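Local coordinates for RNA-dependent RNA polymerase (Toscana virus, PDB 6QW0), which forms the N-terminal cap-snatching endonuclease domain of the viral L protein, which probably cleaves capped host mRNA at a manganese-bound site to supply primers for transcription, at residues Arg22-Ser27 with Asn178-Asp183; Ile168-Asn173 with Glu188-Phe193; Glu96-Leu101 with Leu155-Ile160. One frame throughout, in Å; residues are numbered along the deposited sequence.

Contact 1: Arg22-Ser27 with Asn178-Asp183; sequences RRYESS and NLDLSD. With SO4 (sulfate ion), chain E.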
loop_
_atom_site.group_PDB
_atom_site.type_symbol
_atom_site.label_atom_id
_atom_site.label_comp_id
_atom_site.label_asym_id
_atom_site.label_seq_id
_atom_site.Cartn_x
_atom_site.Cartn_y
_atom_site.Cartn_z
ATOM N N ARG A 22 2.137 6.062 -13.152
ATOM C CA ARG A 22 1.238 7.098 -13.636
ATOM C C ARG A 22 0.960 8.091 -12.517
ATOM O O ARG A 22 0.934 7.736 -11.331
ATOM C CB ARG A 22 -0.085 6.492 -14.125
ATOM C CG ARG A 22 0.092 5.501 -15.296
ATOM C CD ARG A 22 -1.179 4.701 -15.565
ATOM N NE ARG A 22 -2.353 5.568 -15.573
ATOM C CZ ARG A 22 -3.604 5.147 -15.736
ATOM N NH1 ARG A 22 -3.861 3.858 -15.918
ATOM N NH2 ARG A 22 -4.601 6.024 -15.710
ATOM N N ARG A 23 0.700 9.337 -12.907
ATOM C CA ARG A 23 0.300 10.363 -11.953
ATOM C C ARG A 23 -1.212 10.521 -11.967
ATOM O O ARG A 23 -1.828 10.619 -13.035
ATOM C CB ARG A 23 0.973 11.701 -12.258
ATOM C CG ARG A 23 2.487 11.625 -12.304
ATOM C CD ARG A 23 3.129 12.965 -11.989
ATOM N NE ARG A 23 4.570 12.822 -11.801
ATOM C CZ ARG A 23 5.363 13.794 -11.371
ATOM N NH1 ARG A 23 4.856 14.992 -11.084
ATOM N NH2 ARG A 23 6.659 13.567 -11.233
ATOM N N TYR A 24 -1.803 10.541 -10.777
ATOM C CA TYR A 24 -3.235 10.694 -10.589
ATOM C C TYR A 24 -3.476 11.901 -9.700
ATOM O O TYR A 24 -2.764 12.095 -8.715
ATOM C CB TYR A 24 -3.850 9.480 -9.901
ATOM C CG TYR A 24 -3.775 8.175 -10.654
ATOM C CD1 TYR A 24 -4.780 7.807 -11.523
ATOM C CD2 TYR A 24 -2.726 7.294 -10.447
ATOM C CE1 TYR A 24 -4.754 6.600 -12.186
ATOM C CE2 TYR A 24 -2.682 6.077 -11.122
ATOM C CZ TYR A 24 -3.710 5.746 -11.981
ATOM O OH TYR A 24 -3.720 4.547 -12.656
ATOM N N GLU A 25 -4.468 12.713 -10.044
ATOM C CA GLU A 25 -4.839 13.840 -9.199
ATOM C C GLU A 25 -6.117 13.509 -8.447
ATOM O O GLU A 25 -7.041 12.916 -9.010
ATOM C CB GLU A 25 -5.032 15.111 -10.032
ATOM C CG GLU A 25 -3.729 15.710 -10.563
ATOM C CD GLU A 25 -3.144 14.922 -11.728
ATOM O OE1 GLU A 25 -1.922 14.653 -11.718
ATOM O OE2 GLU A 25 -3.906 14.569 -12.656
ATOM N N SER A 26 -6.172 13.899 -7.173
ATOM C CA SER A 26 -7.406 13.733 -6.421
ATOM C C SER A 26 -8.465 14.722 -6.910
ATOM O O SER A 26 -8.168 15.739 -7.548
ATOM C CB SER A 26 -7.171 13.908 -4.917
ATOM O OG SER A 26 -6.481 15.107 -4.617
ATOM N N SER A 27 -9.714 14.396 -6.613
ATOM C CA SER A 27 -10.866 15.210 -6.989
ATOM C C SER A 27 -11.873 15.174 -5.850
ATOM O O SER A 27 -13.063 14.916 -6.034
ATOM C CB SER A 27 -11.470 14.722 -8.304
ATOM O OG SER A 27 -11.955 13.391 -8.176
ATOM N N ASN A 178 1.568 2.556 -10.442
ATOM C CA ASN A 178 1.455 1.828 -11.698
ATOM C C ASN A 178 0.268 0.864 -11.705
ATOM O O ASN A 178 0.086 0.125 -12.679
ATOM C CB ASN A 178 2.779 1.111 -12.057
ATOM C CG ASN A 178 3.311 0.205 -10.963
ATOM O OD1 ASN A 178 2.829 0.199 -9.835
ATOM N ND2 ASN A 178 4.345 -0.562 -11.303
ATOM N N LEU A 179 -0.573 0.896 -10.675
ATOM C CA LEU A 179 -1.894 0.304 -10.815
ATOM C C LEU A 179 -2.766 1.207 -11.686
ATOM O O LEU A 179 -2.476 2.392 -11.883
ATOM C CB LEU A 179 -2.547 0.094 -9.444
ATOM C CG LEU A 179 -1.896 -0.956 -8.541
ATOM C CD1 LEU A 179 -2.368 -0.760 -7.090
ATOM C CD2 LEU A 179 -2.223 -2.362 -9.035
ATOM N N ASP A 180 -3.850 0.637 -12.208
ATOM C CA ASP A 180 -4.832 1.366 -13.015
ATOM C C ASP A 180 -6.012 1.717 -12.108
ATOM O O ASP A 180 -6.937 0.929 -11.934
ATOM C CB ASP A 180 -5.258 0.515 -14.206
ATOM C CG ASP A 180 -6.268 1.208 -15.101
ATOM O OD1 ASP A 180 -6.373 2.454 -15.064
ATOM O OD2 ASP A 180 -6.967 0.490 -15.843
ATOM N N LEU A 181 -5.977 2.913 -11.523
ATOM C CA LEU A 181 -6.892 3.277 -10.442
ATOM C C LEU A 181 -8.018 4.167 -10.949
ATOM O O LEU A 181 -7.804 5.023 -11.809
ATOM C CB LEU A 181 -6.140 4.012 -9.331
ATOM C CG LEU A 181 -4.984 3.263 -8.666
ATOM C CD1 LEU A 181 -4.205 4.190 -7.759
ATOM C CD2 LEU A 181 -5.473 2.044 -7.881
ATOM N N SER A 182 -9.213 3.968 -10.394
ATOM C CA SER A 182 -10.319 4.862 -10.694
ATOM C C SER A 182 -10.184 6.156 -9.889
ATOM O O SER A 182 -9.435 6.229 -8.907
ATOM C CB SER A 182 -11.651 4.191 -10.373
ATOM O OG SER A 182 -11.800 4.054 -8.979
ATOM N N ASP A 183 -10.922 7.183 -10.322
ATOM C CA ASP A 183 -10.965 8.437 -9.568
ATOM C C ASP A 183 -11.370 8.194 -8.118
ATOM O O ASP A 183 -10.788 8.774 -7.192
ATOM C CB ASP A 183 -11.946 9.410 -10.224
ATOM C CG ASP A 183 -11.435 9.979 -11.534
ATOM O OD1 ASP A 183 -10.346 9.583 -11.992
ATOM O OD2 ASP A 183 -12.137 10.834 -12.118
HETATM S S SO4 E . -8.803 18.007 -4.502
HETATM O O1 SO4 E . -10.191 18.318 -4.806
HETATM O O2 SO4 E . -8.395 18.688 -3.277
HETATM O O3 SO4 E . -7.957 18.439 -5.616
HETATM O O4 SO4 E . -8.688 16.568 -4.321
HETATM O O HOH W 1 -7.258 4.725 -14.448
HETATM O O HOH W 2 -7.611 10.173 -10.638
#
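Within the mixed sheet of this PD-(D/E)XK-type endonuclease, Tyr24 of strand 22-25 reaches into the loop that leaves its antiparallel neighbour, strand 174-177, and holds Leu179 and Leu181. It is a compact example of one phenol oxygen bonded to two backbone groups of a loop. The hydroxyl does double duty: Tyr24 OH donates to Leu179 O over 2.6 Å, in the carbonyl plane and on a lone pair, and accepts the backbone N-H of Leu181 at 3.0 Å in a nearly straight bond (166°). Two backbone groups that flank Asp180 are thereby satisfied by a single oxygen. The ring also packs: Leu181 CB stands over one face, 4.3 Å from the Tyr24 centroid, in a CH-pi contact offset toward the rim. Above the phenol oxygen lies the Arg22 guanidinium, with Tyr24 OH 3.1 Å from its plane and over its centre. In Asp180, CG is set anti to the backbone N (chi1 -179°). Its OD1 meets Arg22 NH1 in a salt bridge of 3.0 Å, the nitrogen approaching from above the carboxylate plane. A water ties Arg22 NH2, Asp180 OD1 and Leu181 O together. Beyond this cluster Ser182 is the N-cap of helix 183-203, and the bond from its backbone N to Glu185 OE1 is consistent with a capping box. At the end of segment 22-27, a sulfate probably from the crystallisation liquor, also bound by Arg194, receives a hydrogen bond from Ser26 OG to its O4 at 2.7 Å.

Contact 2: Ile168-Asn173 with Glu188-Phe193; sequences IAVHFN and EIVFRF. With SO4 (sulfate ion), chain F.
Strand 168-171 and helix 188-193 run with their axes 8.3 Å apart at closest approach and their N-to-C directions 52° apart, the helix packed on a face of the sheet in the layered alpha/beta core expected of a PD-(D/E)XK nuclease. As a worked case of helix-on-sheet packing, the interface rests on one branched residue, Val170, whose two methyls have different tasks. With CG1 placed between the backbone N and the carbonyl carbon (chi1 64°), that methyl lies over one face of the Phe193 ring, 3.9 Å from its centroid and displaced toward the rim. The second methyl enters between neighbours on the helix: Val170 CG2 meets Ile189 CG2 at 3.7 Å and is equally close to Phe193 CD2. Farther back along the strand, Ile168 CG2 makes a looser contact with Ile189 CD1 at 4.2 Å. Where the strand ends, backbone atoms replace side chains as partners. The edge of the Phe193 ring faces Phe172 N, while Phe193 CE2 approaches His171 C. Thr82 of helix 77-82 also touches Val170, Ile189 and Phe193; along one edge of the strand, backbone bonds from Ile168 and Val170 reach strand 124-131. Beyond the strand, Asn173 ND2 gives a weak hydrogen bond to O1 of a sulfate. Phe172 O accepts a hydrogen bond from Arg194 NE of the same helix, and the methyl Val190 CG1 lies 3.2 Å from Phe172 O.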
loop_
_atom_site.group_PDB
_atom_site.type_symbol
_atom_site.label_atom_id
_atom_site.label_comp_id
_atom_site.label_asym_id
_atom_site.label_seq_id
_atom_site.Cartn_x
_atom_site.Cartn_y
_atom_site.Cartn_z
ATOM N N ILE A 168 2.199 2.170 -4.756
ATOM C CA ILE A 168 1.284 3.298 -4.564
ATOM C C ILE A 168 1.978 4.321 -3.671
ATOM O O ILE A 168 2.273 4.023 -2.506
ATOM C CB ILE A 168 -0.060 2.882 -3.931
ATOM C CG1 ILE A 168 -0.665 1.678 -4.656
ATOM C CG2 ILE A 168 -1.030 4.052 -3.960
ATOM C CD1 ILE A 168 -1.942 1.152 -3.991
ATOM N N ALA A 169 2.211 5.528 -4.201
ATOM C CA ALA A 169 2.795 6.637 -3.440
ATOM C C ALA A 169 1.774 7.766 -3.332
ATOM O O ALA A 169 1.356 8.319 -4.353
ATOM C CB ALA A 169 4.069 7.155 -4.113
ATOM N N VAL A 170 1.364 8.116 -2.095
ATOM C CA VAL A 170 0.331 9.133 -1.896
ATOM C C VAL A 170 0.975 10.458 -1.507
ATOM O O VAL A 170 1.982 10.492 -0.790
ATOM C CB VAL A 170 -0.701 8.686 -0.836
ATOM C CG1 VAL A 170 -0.043 8.536 0.520
ATOM C CG2 VAL A 170 -1.873 9.669 -0.776
ATOM N N HIS A 171 0.405 11.552 -2.011
ATOM C CA HIS A 171 0.695 12.899 -1.537
ATOM C C HIS A 171 -0.632 13.615 -1.295
ATOM O O HIS A 171 -1.712 13.076 -1.547
ATOM C CB HIS A 171 1.607 13.654 -2.520
ATOM C CG HIS A 171 1.031 13.817 -3.891
ATOM N ND1 HIS A 171 0.416 14.980 -4.307
ATOM C CD2 HIS A 171 0.992 12.971 -4.951
ATOM C CE1 HIS A 171 0.009 14.839 -5.556
ATOM N NE2 HIS A 171 0.348 13.629 -5.970
ATOM N N PHE A 172 -0.558 14.855 -0.794
ATOM C CA PHE A 172 -1.772 15.543 -0.371
ATOM C C PHE A 172 -2.769 15.717 -1.511
ATOM O O PHE A 172 -3.983 15.755 -1.274
ATOM C CB PHE A 172 -1.411 16.904 0.231
ATOM C CG PHE A 172 -2.569 17.580 0.928
ATOM C CD1 PHE A 172 -2.815 17.336 2.269
ATOM C CD2 PHE A 172 -3.411 18.444 0.237
ATOM C CE1 PHE A 172 -3.880 17.949 2.920
ATOM C CE2 PHE A 172 -4.483 19.061 0.879
ATOM C CZ PHE A 172 -4.717 18.803 2.222
ATOM N N ASN A 173 -2.289 15.798 -2.756
ATOM C CA ASN A 173 -3.161 16.086 -3.888
ATOM C C ASN A 173 -3.217 14.956 -4.912
ATOM O O ASN A 173 -3.656 15.179 -6.036
ATOM C CB ASN A 173 -2.724 17.384 -4.571
ATOM C CG ASN A 173 -2.970 18.602 -3.705
ATOM O OD1 ASN A 173 -4.084 18.830 -3.253
ATOM N ND2 ASN A 173 -1.924 19.375 -3.460
ATOM N N GLU A 188 -10.041 7.801 -2.336
ATOM C CA GLU A 188 -10.089 7.142 -1.030
ATOM C C GLU A 188 -8.713 7.121 -0.374
ATOM O O GLU A 188 -8.577 7.405 0.818
ATOM C CB GLU A 188 -10.653 5.725 -1.166
ATOM C CG GLU A 188 -11.067 5.093 0.170
ATOM C CD GLU A 188 -12.339 5.712 0.747
ATOM O OE1 GLU A 188 -13.020 6.468 0.023
ATOM O OE2 GLU A 188 -12.632 5.453 1.927
ATOM N N ILE A 189 -7.670 6.816 -1.152
ATOM C CA ILE A 189 -6.312 6.853 -0.624
ATOM C C ILE A 189 -5.956 8.259 -0.145
ATOM O O ILE A 189 -5.466 8.446 0.975
ATOM C CB ILE A 189 -5.322 6.341 -1.687
ATOM C CG1 ILE A 189 -5.555 4.837 -1.922
ATOM C CG2 ILE A 189 -3.883 6.615 -1.267
ATOM C CD1 ILE A 189 -5.139 4.360 -3.317
ATOM N N VAL A 190 -6.183 9.265 -0.992
ATOM C CA VAL A 190 -5.840 10.637 -0.622
ATOM C C VAL A 190 -6.678 11.105 0.567
ATOM O O VAL A 190 -6.151 11.704 1.510
ATOM C CB VAL A 190 -5.997 11.573 -1.833
ATOM C CG1 VAL A 190 -5.746 13.029 -1.419
ATOM C CG2 VAL A 190 -5.035 11.180 -2.949
ATOM N N PHE A 191 -7.977 10.819 0.554
ATOM C CA PHE A 191 -8.837 11.215 1.673
ATOM C C PHE A 191 -8.342 10.629 2.997
ATOM O O PHE A 191 -8.274 11.324 4.019
ATOM C CB PHE A 191 -10.272 10.782 1.383
ATOM C CG PHE A 191 -11.282 11.317 2.360
ATOM C CD1 PHE A 191 -11.577 10.615 3.521
ATOM C CD2 PHE A 191 -11.945 12.509 2.115
ATOM C CE1 PHE A 191 -12.511 11.087 4.426
ATOM C CE2 PHE A 191 -12.886 12.991 3.021
ATOM C CZ PHE A 191 -13.171 12.284 4.170
ATOM N N ARG A 192 -8.004 9.337 3.006
ATOM C CA ARG A 192 -7.506 8.708 4.225
ATOM C C ARG A 192 -6.153 9.280 4.642
ATOM O O ARG A 192 -5.878 9.410 5.843
ATOM C CB ARG A 192 -7.404 7.185 4.026
ATOM C CG ARG A 192 -8.761 6.493 3.857
ATOM C CD ARG A 192 -8.608 4.947 3.709
ATOM N NE ARG A 192 -8.001 4.338 4.889
ATOM C CZ ARG A 192 -8.648 3.583 5.774
ATOM N NH1 ARG A 192 -9.943 3.317 5.618
ATOM N NH2 ARG A 192 -8.002 3.099 6.823
ATOM N N PHE A 193 -5.289 9.605 3.665
ATOM C CA PHE A 193 -3.987 10.196 3.973
ATOM C C PHE A 193 -4.158 11.559 4.630
ATOM O O PHE A 193 -3.495 11.859 5.629
ATOM C CB PHE A 193 -3.137 10.308 2.697
ATOM C CG PHE A 193 -1.761 10.888 2.906
ATOM C CD1 PHE A 193 -0.884 10.345 3.838
ATOM C CD2 PHE A 193 -1.323 11.956 2.126
ATOM C CE1 PHE A 193 0.390 10.867 4.010
ATOM C CE2 PHE A 193 -0.041 12.477 2.288
ATOM C CZ PHE A 193 0.813 11.938 3.224
HETATM S S SO4 F . 1.212 19.358 -6.663
HETATM O O1 SO4 F . 0.828 18.978 -5.305
HETATM O O2 SO4 F . 0.109 19.072 -7.575
HETATM O O3 SO4 F . 2.388 18.599 -7.068
HETATM O O4 SO4 F . 1.524 20.786 -6.686
#

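Contact 3: Glu96-Leu101 with Leu155-Ile160; sequences EVFGVL and LDRSAI. Unlike the reference sequence in segment 155-160: Asp156 (reference Asn).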
loop_
_atom_site.group_PDB
_atom_site.type_symbol
_atom_site.label_atom_id
_atom_site.label_comp_id
_atom_site.label_asym_id
_atom_site.label_seq_id
_atom_site.Cartn_x
_atom_site.Cartn_y
_atom_site.Cartn_z
ATOM N N GLU A 96 8.974 -16.495 3.227
ATOM C CA GLU A 96 7.785 -17.287 3.502
ATOM C C GLU A 96 7.073 -17.715 2.232
ATOM O O GLU A 96 6.335 -18.705 2.253
ATOM C CB GLU A 96 6.832 -16.500 4.400
ATOM C CG GLU A 96 7.508 -15.918 5.626
ATOM C CD GLU A 96 6.570 -15.049 6.430
ATOM O OE1 GLU A 96 5.384 -15.424 6.548
ATOM O OE2 GLU A 96 7.010 -13.987 6.921
ATOM N N VAL A 97 7.275 -17.007 1.126
ATOM C CA VAL A 97 6.613 -17.330 -0.125
ATOM C C VAL A 97 7.525 -18.120 -1.057
ATOM O O VAL A 97 7.061 -19.009 -1.771
ATOM C CB VAL A 97 6.120 -16.029 -0.798
ATOM C CG1 VAL A 97 5.558 -16.311 -2.178
ATOM C CG2 VAL A 97 5.067 -15.362 0.072
ATOM N N PHE A 98 8.827 -17.805 -1.075
ATOM C CA PHE A 98 9.744 -18.384 -2.052
ATOM C C PHE A 98 10.747 -19.375 -1.478
ATOM O O PHE A 98 11.333 -20.139 -2.253
ATOM C CB PHE A 98 10.531 -17.272 -2.766
ATOM C CG PHE A 98 9.686 -16.417 -3.667
ATOM C CD1 PHE A 98 9.353 -16.847 -4.941
ATOM C CD2 PHE A 98 9.214 -15.191 -3.232
ATOM C CE1 PHE A 98 8.565 -16.065 -5.767
ATOM C CE2 PHE A 98 8.427 -14.409 -4.049
ATOM C CZ PHE A 98 8.106 -14.849 -5.325
ATOM N N GLY A 99 10.974 -19.377 -0.164
ATOM C CA GLY A 99 12.134 -20.060 0.381
ATOM C C GLY A 99 13.418 -19.320 0.058
ATOM O O GLY A 99 13.395 -18.345 -0.697
ATOM N N VAL A 100 14.548 -19.767 0.605
ATOM C CA VAL A 100 15.813 -19.084 0.362
ATOM C C VAL A 100 16.288 -19.377 -1.058
ATOM O O VAL A 100 15.910 -20.380 -1.670
ATOM C CB VAL A 100 16.874 -19.504 1.395
ATOM C CG1 VAL A 100 16.357 -19.280 2.820
ATOM C CG2 VAL A 100 17.243 -20.953 1.193
ATOM N N LEU A 101 17.128 -18.485 -1.582
ATOM C CA LEU A 101 17.799 -18.673 -2.864
ATOM C C LEU A 101 19.234 -19.137 -2.653
ATOM O O LEU A 101 19.902 -18.731 -1.699
ATOM C CB LEU A 101 17.815 -17.373 -3.676
ATOM C CG LEU A 101 16.483 -16.789 -4.123
ATOM C CD1 LEU A 101 16.717 -15.754 -5.210
ATOM C CD2 LEU A 101 15.584 -17.886 -4.631
ATOM N N LEU A 155 13.492 -9.332 -8.842
ATOM C CA LEU A 155 14.113 -9.899 -10.040
ATOM C C LEU A 155 14.630 -11.311 -9.768
ATOM O O LEU A 155 14.336 -12.253 -10.516
ATOM C CB LEU A 155 15.256 -9.006 -10.532
ATOM C CG LEU A 155 15.934 -9.493 -11.821
ATOM C CD1 LEU A 155 14.913 -9.552 -12.954
ATOM C CD2 LEU A 155 17.081 -8.570 -12.194
ATOM N N ASP A 156 15.400 -11.478 -8.693
ATOM C CA ASP A 156 15.966 -12.794 -8.408
ATOM C C ASP A 156 14.882 -13.847 -8.207
ATOM O O ASP A 156 15.007 -14.982 -8.693
ATOM C CB ASP A 156 16.856 -12.715 -7.169
ATOM C CG ASP A 156 18.130 -11.936 -7.405
ATOM O OD1 ASP A 156 18.418 -11.560 -8.564
ATOM O OD2 ASP A 156 18.860 -11.692 -6.419
ATOM N N ARG A 157 13.811 -13.494 -7.492
ATOM C CA ARG A 157 12.753 -14.457 -7.216
ATOM C C ARG A 157 11.833 -14.669 -8.413
ATOM O O ARG A 157 11.107 -15.664 -8.451
ATOM C CB ARG A 157 11.980 -14.016 -5.965
ATOM C CG ARG A 157 12.793 -14.382 -4.700
ATOM C CD ARG A 157 12.568 -13.485 -3.479
ATOM N NE ARG A 157 13.582 -13.827 -2.469
ATOM C CZ ARG A 157 14.825 -13.354 -2.486
ATOM N NH1 ARG A 157 15.207 -12.507 -3.446
ATOM N NH2 ARG A 157 15.695 -13.737 -1.558
ATOM N N SER A 158 11.863 -13.781 -9.407
ATOM C CA SER A 158 11.065 -14.010 -10.604
ATOM C C SER A 158 11.530 -15.235 -11.375
ATOM O O SER A 158 10.793 -15.713 -12.244
ATOM C CB SER A 158 11.083 -12.755 -11.506
ATOM O OG SER A 158 12.293 -12.593 -12.235
ATOM N N ALA A 159 12.713 -15.761 -11.059
ATOM C CA ALA A 159 13.164 -17.001 -11.669
ATOM C C ALA A 159 12.370 -18.197 -11.171
ATOM O O ALA A 159 12.386 -19.253 -11.818
ATOM C CB ALA A 159 14.639 -17.218 -11.366
ATOM N N ILE A 160 11.695 -18.049 -10.033
ATOM C CA ILE A 160 10.908 -19.112 -9.414
ATOM C C ILE A 160 9.462 -19.019 -9.871
ATOM O O ILE A 160 8.905 -19.987 -10.401
ATOM C CB ILE A 160 11.015 -19.039 -7.887
ATOM C CG1 ILE A 160 12.474 -19.189 -7.461
ATOM C CG2 ILE A 160 10.128 -20.107 -7.227
ATOM C CD1 ILE A 160 12.657 -19.054 -5.994
HETATM O O HOH W 3 13.095 -15.667 -0.426
#
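The Phe98 ring has Arg157 CB over the centre of one face and Val97 CG1 over the opposite face, nearer the rim, whereas the Arg157 guanidinium carries Leu101 CD1 on one face and a water at its edge. This is helix packing at the surface: helix 94-98 and the loop after it meet segment 155-160, on helix 136-157. The CH-pi contact is almost axial, with Arg157 CB 3.8 Å from the Phe98 centroid and 2° off the ring normal. The arginine chain then extends from CG to NE past the ring, Arg157 CD lying 3.8 Å from Phe98 CD2, and its guanidinium stands 84° from the ring plane. The in-plane water accepts from Arg157 NE at 2.8 Å and donates to Gly99 O, joining the two segments by a polar bridge. Outside them, Arg157 NH2 forms a salt bridge with Asp109 and Arg157 NH1 bonds to Ala153 O, which together fix the polar end. Leu101 CD1 also touches Asp156 CB at 3.6 Å, and Leu101 CD2 presses on Ile160 CD1 at a tight 3.4 Å.

Contacts 1 and 2 form one continuous region, their centres 10 Å apart. Ser26 N and Asn173 O make a probable hydrogen bond at 3.0 Å, and Leu179 CD1 of contact 1 packs against Ile168 CD1 of contact 2 at 3.7 Å. Both lie near the manganese site of His79, Asp114, Glu128 and Phe129: the side chain of Ile168 is about 9 Å from a bound manganese ion and that of Leu179 about 12 Å. Contact 3 is remote, its centre 31 Å from that of contact 2 and across the chain's centre, yet helix 136-157 and strand 163-171 follow one another in sequence.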